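Local coordinates for hypothetical protein (Staphylococcus aureus subsp. aureus, PDB 2IL5), which is of unknown function but belongs to the Activator of Hsp90 ATPase homolog 1-like family, whose Bet v 1-like fold often encloses a pocket for hydrophobic ligands, at residues E10-L21 against Q119-K130. Numbering follows the deposited sequence.
Sequences ENEHVEVEIEKL and QMLFYYRSLVEK
V16 packs against F122 and Y124, and I18 against F122, on the helix-facing side of two antiparallel strands, 12-22 and 118-128. Paired backbone bonds join V14 to S126, V16 to Y124, I18 to F122 and K20 to M120. V16 CG1 meets the F122 ring at its edge, 4.1 Å from CE2. The tight point is V14 CG1 against V128 CG1, at 3.4 Å. Helix 136-166 covers this side: the F122 ring meets F154, and Y146 and D104 both bond the buried hydroxyls of Y124 and S126.

The other face is mixed and more exposed, with E15, E17, E19 and R125 alongside leucines. R125 CD crosses over one face of the H13 ring, 3.7 Å from its centroid, and L127 CD2 covers the opposite face. R125 then bends at chi3 (51°), and NH1 donates to Y123 OH (3.0 Å). E15 OE2 is modelled implausibly close to that hydroxyl, so its bond is doubtful.

Beyond the strands, K130 N donates to N11 OD1 (2.9 Å) from above the carbonyl plane. A long E10 OE1-K130 NZ salt bridge (3.5 Å) is also bridged by water. Backbone bonds thus hold the edge strand first, apolar packing seals the helix side, and R125 ties H13 to Y123 on the solvent side.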
loop_
_atom_site.group_PDB
_atom_site.type_symbol
_atom_site.label_atom_id
_atom_site.label_comp_id
_atom_site.label_asym_id
_atom_site.label_seq_id
_atom_site.Cartn_x
_atom_site.Cartn_y
_atom_site.Cartn_z
ATOM N N GLU A 10 -14.342 -20.445 3.363
ATOM C CA GLU A 10 -13.398 -20.757 4.448
ATOM C C GLU A 10 -12.152 -19.846 4.523
ATOM O O GLU A 10 -11.397 -19.900 5.491
ATOM C CB GLU A 10 -13.029 -22.248 4.407
ATOM C CG GLU A 10 -14.214 -23.159 4.763
ATOM C CD GLU A 10 -13.848 -24.639 4.887
ATOM O OE1 GLU A 10 -12.646 -24.968 5.006
ATOM O OE2 GLU A 10 -14.773 -25.480 4.873
ATOM N N ASN A 11 -11.957 -19.027 3.496
ATOM C CA ASN A 11 -10.871 -18.070 3.450
ATOM C C ASN A 11 -11.169 -16.914 4.381
ATOM O O ASN A 11 -12.293 -16.388 4.364
ATOM C CB ASN A 11 -10.700 -17.525 2.045
ATOM C CG ASN A 11 -10.137 -18.554 1.059
ATOM O OD1 ASN A 11 -9.697 -19.653 1.427
ATOM N ND2 ASN A 11 -10.146 -18.178 -0.216
ATOM N N GLU A 12 -10.174 -16.529 5.189
ATOM C CA GLU A 12 -10.325 -15.454 6.175
ATOM C C GLU A 12 -9.349 -14.360 5.836
ATOM O O GLU A 12 -8.390 -14.594 5.106
ATOM C CB GLU A 12 -10.046 -15.937 7.605
ATOM C CG GLU A 12 -10.967 -17.020 8.092
ATOM C CD GLU A 12 -10.384 -17.811 9.264
ATOM O OE1 GLU A 12 -9.423 -17.348 9.913
ATOM O OE2 GLU A 12 -10.900 -18.910 9.550
ATOM N N HIS A 13 -9.614 -13.176 6.395
ATOM C CA HIS A 13 -8.846 -11.984 6.149
ATOM C C HIS A 13 -7.722 -11.842 7.157
ATOM O O HIS A 13 -7.884 -12.172 8.313
ATOM C CB HIS A 13 -9.746 -10.752 6.271
ATOM C CG HIS A 13 -10.812 -10.662 5.213
ATOM N ND1 HIS A 13 -10.560 -10.211 3.931
ATOM C CD2 HIS A 13 -12.142 -10.905 5.266
ATOM C CE1 HIS A 13 -11.681 -10.221 3.233
ATOM N NE2 HIS A 13 -12.657 -10.630 4.021
ATOM N N VAL A 14 -6.572 -11.349 6.721
ATOM C CA VAL A 14 -5.712 -10.694 7.671
ATOM C C VAL A 14 -5.861 -9.170 7.523
ATOM O O VAL A 14 -6.106 -8.656 6.425
ATOM C CB VAL A 14 -4.238 -11.189 7.678
ATOM C CG1 VAL A 14 -4.186 -12.730 7.769
ATOM C CG2 VAL A 14 -3.506 -10.716 6.512
ATOM N N GLU A 15 -5.692 -8.492 8.658
ATOM C CA GLU A 15 -5.751 -7.079 8.740
ATOM C C GLU A 15 -4.478 -6.503 9.318
ATOM O O GLU A 15 -4.000 -6.943 10.358
ATOM C CB GLU A 15 -6.985 -6.660 9.557
ATOM C CG GLU A 15 -8.251 -7.112 8.877
ATOM C CD GLU A 15 -9.487 -6.866 9.675
ATOM O OE1 GLU A 15 -9.691 -7.545 10.691
ATOM O OE2 GLU A 15 -10.287 -5.991 9.283
ATOM N N VAL A 16 -3.968 -5.477 8.648
ATOM C CA VAL A 16 -2.779 -4.780 9.073
ATOM C C VAL A 16 -3.167 -3.350 9.449
ATOM O O VAL A 16 -3.859 -2.670 8.715
ATOM C CB VAL A 16 -1.643 -4.895 7.973
ATOM C CG1 VAL A 16 -0.498 -3.949 8.237
ATOM C CG2 VAL A 16 -1.121 -6.374 7.891
ATOM N N GLU A 17 -2.732 -2.917 10.628
ATOM C CA GLU A 17 -3.036 -1.588 11.111
ATOM C C GLU A 17 -1.729 -0.947 11.458
ATOM O O GLU A 17 -1.001 -1.447 12.304
ATOM C CB GLU A 17 -3.954 -1.644 12.331
ATOM C CG GLU A 17 -5.381 -2.102 11.984
ATOM C CD GLU A 17 -6.249 -2.200 13.204
ATOM O OE1 GLU A 17 -5.994 -3.106 14.028
ATOM O OE2 GLU A 17 -7.177 -1.375 13.348
ATOM N N ILE A 18 -1.424 0.152 10.782
ATOM C CA ILE A 18 -0.167 0.869 11.015
ATOM C C ILE A 18 -0.411 2.358 11.282
ATOM O O ILE A 18 -1.139 3.014 10.547
ATOM C CB ILE A 18 0.872 0.668 9.849
ATOM C CG1 ILE A 18 1.296 -0.815 9.746
ATOM C CG2 ILE A 18 2.085 1.600 10.061
ATOM C CD1 ILE A 18 2.266 -1.146 8.617
ATOM N N GLU A 19 0.177 2.870 12.362
ATOM C CA GLU A 19 0.179 4.315 12.644
ATOM C C GLU A 19 1.589 4.889 12.471
ATOM O O GLU A 19 2.548 4.377 13.060
ATOM C CB GLU A 19 -0.326 4.614 14.062
ATOM C CG GLU A 19 -0.186 6.085 14.433
ATOM C CD GLU A 19 -0.665 6.417 15.833
ATOM O OE1 GLU A 19 -0.867 5.499 16.657
ATOM O OE2 GLU A 19 -0.843 7.615 16.109
ATOM N N LYS A 20 1.711 5.930 11.646
ATOM C CA LYS A 20 2.965 6.700 11.541
ATOM C C LYS A 20 2.756 8.180 11.867
ATOM O O LYS A 20 1.758 8.772 11.456
ATOM C CB LYS A 20 3.546 6.594 10.141
ATOM C CG LYS A 20 3.984 5.203 9.740
ATOM C CD LYS A 20 5.164 4.792 10.570
ATOM C CE LYS A 20 5.535 3.362 10.292
ATOM N NZ LYS A 20 6.783 3.039 11.047
ATOM N N LEU A 21 3.712 8.758 12.597
ATOM C CA LEU A 21 3.768 10.212 12.897
ATOM C C LEU A 21 4.941 10.871 12.143
ATOM O O LEU A 21 6.091 10.499 12.317
ATOM C CB LEU A 21 3.914 10.460 14.404
ATOM C CG LEU A 21 2.794 9.975 15.344
ATOM C CD1 LEU A 21 3.195 10.181 16.811
ATOM C CD2 LEU A 21 1.471 10.661 15.097
ATOM N N GLN A 119 -0.419 12.739 11.386
ATOM C CA GLN A 119 -0.664 11.360 11.790
ATOM C C GLN A 119 -1.252 10.553 10.635
ATOM O O GLN A 119 -2.304 10.884 10.086
ATOM C CB GLN A 119 -1.637 11.315 12.956
ATOM C CG GLN A 119 -1.879 9.937 13.501
ATOM C CD GLN A 119 -2.932 9.931 14.578
ATOM O OE1 GLN A 119 -3.838 10.762 14.577
ATOM N NE2 GLN A 119 -2.830 8.985 15.505
HETATM N N MSE A 120 -0.577 9.468 10.275
HETATM C CA MSE A 120 -1.042 8.639 9.197
HETATM C C MSE A 120 -1.484 7.318 9.763
HETATM O O MSE A 120 -0.691 6.599 10.371
HETATM C CB MSE A 120 0.037 8.451 8.146
HETATM C CG MSE A 120 -0.428 7.657 6.925
HETATM SE SE MSE A 120 1.032 7.208 5.698
HETATM C CE MSE A 120 1.781 5.649 6.541
ATOM N N LEU A 121 -2.773 7.027 9.546
ATOM C CA LEU A 121 -3.413 5.800 9.973
ATOM C C LEU A 121 -3.771 4.904 8.755
ATOM O O LEU A 121 -4.637 5.218 7.910
ATOM C CB LEU A 121 -4.616 6.095 10.864
ATOM C CG LEU A 121 -4.328 6.985 12.091
ATOM C CD1 LEU A 121 -5.616 7.532 12.706
ATOM C CD2 LEU A 121 -3.501 6.209 13.126
ATOM N N PHE A 122 -3.050 3.792 8.690
ATOM C CA PHE A 122 -3.114 2.886 7.561
ATOM C C PHE A 122 -3.815 1.597 7.962
ATOM O O PHE A 122 -3.436 0.967 8.951
ATOM C CB PHE A 122 -1.670 2.629 7.018
ATOM C CG PHE A 122 -1.567 1.472 6.011
ATOM C CD1 PHE A 122 -1.799 1.688 4.650
ATOM C CD2 PHE A 122 -1.190 0.168 6.438
ATOM C CE1 PHE A 122 -1.651 0.643 3.743
ATOM C CE2 PHE A 122 -1.057 -0.897 5.549
ATOM C CZ PHE A 122 -1.264 -0.667 4.199
ATOM N N TYR A 123 -4.812 1.201 7.177
ATOM C CA TYR A 123 -5.494 -0.081 7.363
ATOM C C TYR A 123 -5.401 -0.906 6.083
ATOM O O TYR A 123 -5.605 -0.367 5.025
ATOM C CB TYR A 123 -6.974 0.169 7.692
ATOM C CG TYR A 123 -7.834 -1.076 7.593
ATOM C CD1 TYR A 123 -7.892 -1.988 8.632
ATOM C CD2 TYR A 123 -8.600 -1.336 6.446
ATOM C CE1 TYR A 123 -8.727 -3.148 8.562
ATOM C CE2 TYR A 123 -9.425 -2.457 6.369
ATOM C CZ TYR A 123 -9.482 -3.371 7.447
ATOM O OH TYR A 123 -10.257 -4.515 7.366
ATOM N N TYR A 124 -5.124 -2.198 6.188
ATOM C CA TYR A 124 -5.061 -3.076 5.046
ATOM C C TYR A 124 -5.763 -4.385 5.354
ATOM O O TYR A 124 -5.576 -4.949 6.443
ATOM C CB TYR A 124 -3.607 -3.333 4.710
ATOM C CG TYR A 124 -3.257 -4.470 3.748
ATOM C CD1 TYR A 124 -3.267 -4.282 2.359
ATOM C CD2 TYR A 124 -2.840 -5.723 4.246
ATOM C CE1 TYR A 124 -2.865 -5.306 1.473
ATOM C CE2 TYR A 124 -2.475 -6.773 3.382
ATOM C CZ TYR A 124 -2.468 -6.559 2.010
ATOM O OH TYR A 124 -2.099 -7.614 1.186
ATOM N N ARG A 125 -6.544 -4.863 4.383
ATOM C CA ARG A 125 -7.254 -6.142 4.491
ATOM C C ARG A 125 -6.924 -7.046 3.296
ATOM O O ARG A 125 -6.993 -6.613 2.148
ATOM C CB ARG A 125 -8.741 -5.918 4.584
ATOM C CG ARG A 125 -9.438 -7.158 5.057
ATOM C CD ARG A 125 -10.925 -7.030 5.191
ATOM N NE ARG A 125 -11.650 -6.494 4.051
ATOM C CZ ARG A 125 -12.164 -5.253 3.990
ATOM N NH1 ARG A 125 -11.960 -4.351 4.952
ATOM N NH2 ARG A 125 -12.853 -4.885 2.937
ATOM N N SER A 126 -6.541 -8.285 3.576
ATOM C CA SER A 126 -6.227 -9.236 2.517
ATOM C C SER A 126 -6.743 -10.626 2.832
ATOM O O SER A 126 -6.582 -11.091 3.941
ATOM C CB SER A 126 -4.712 -9.345 2.317
ATOM O OG SER A 126 -4.448 -10.221 1.231
ATOM N N LEU A 127 -7.341 -11.281 1.853
ATOM C CA LEU A 127 -7.907 -12.625 2.032
ATOM C C LEU A 127 -6.835 -13.653 1.928
ATOM O O LEU A 127 -6.115 -13.656 0.936
ATOM C CB LEU A 127 -8.919 -12.937 0.929
ATOM C CG LEU A 127 -10.359 -12.822 1.324
ATOM C CD1 LEU A 127 -11.163 -13.133 0.103
ATOM C CD2 LEU A 127 -10.691 -13.826 2.443
ATOM N N VAL A 128 -6.684 -14.502 2.936
ATOM C CA VAL A 128 -5.691 -15.591 2.821
ATOM C C VAL A 128 -6.313 -16.977 2.455
ATOM O O VAL A 128 -7.307 -17.431 2.983
ATOM C CB VAL A 128 -4.482 -15.509 3.860
ATOM C CG1 VAL A 128 -4.754 -14.525 4.973
ATOM C CG2 VAL A 128 -3.935 -16.908 4.353
ATOM N N GLU A 129 -5.753 -17.579 1.434
ATOM C CA GLU A 129 -6.330 -18.800 0.918
ATOM C C GLU A 129 -6.016 -19.962 1.860
ATOM O O GLU A 129 -4.868 -20.135 2.329
ATOM C CB GLU A 129 -5.842 -19.078 -0.490
ATOM C CG GLU A 129 -6.918 -19.616 -1.397
ATOM C CD GLU A 129 -7.685 -18.519 -2.139
ATOM O OE1 GLU A 129 -8.003 -17.469 -1.505
ATOM O OE2 GLU A 129 -7.981 -18.717 -3.354
ATOM N N LYS A 130 -7.056 -20.730 2.144
ATOM C CA LYS A 130 -6.889 -21.908 2.955
ATOM C C LYS A 130 -6.477 -23.053 2.043
ATOM O O LYS A 130 -6.999 -23.212 0.948
ATOM C CB LYS A 130 -8.156 -22.212 3.750
ATOM C CG LYS A 130 -7.890 -23.152 4.942
ATOM C CD LYS A 130 -9.176 -23.430 5.664
ATOM C CE LYS A 130 -8.875 -24.030 6.961
ATOM N NZ LYS A 130 -10.173 -24.472 7.489
HETATM O O HOH W 1 -11.367 -26.669 6.250
#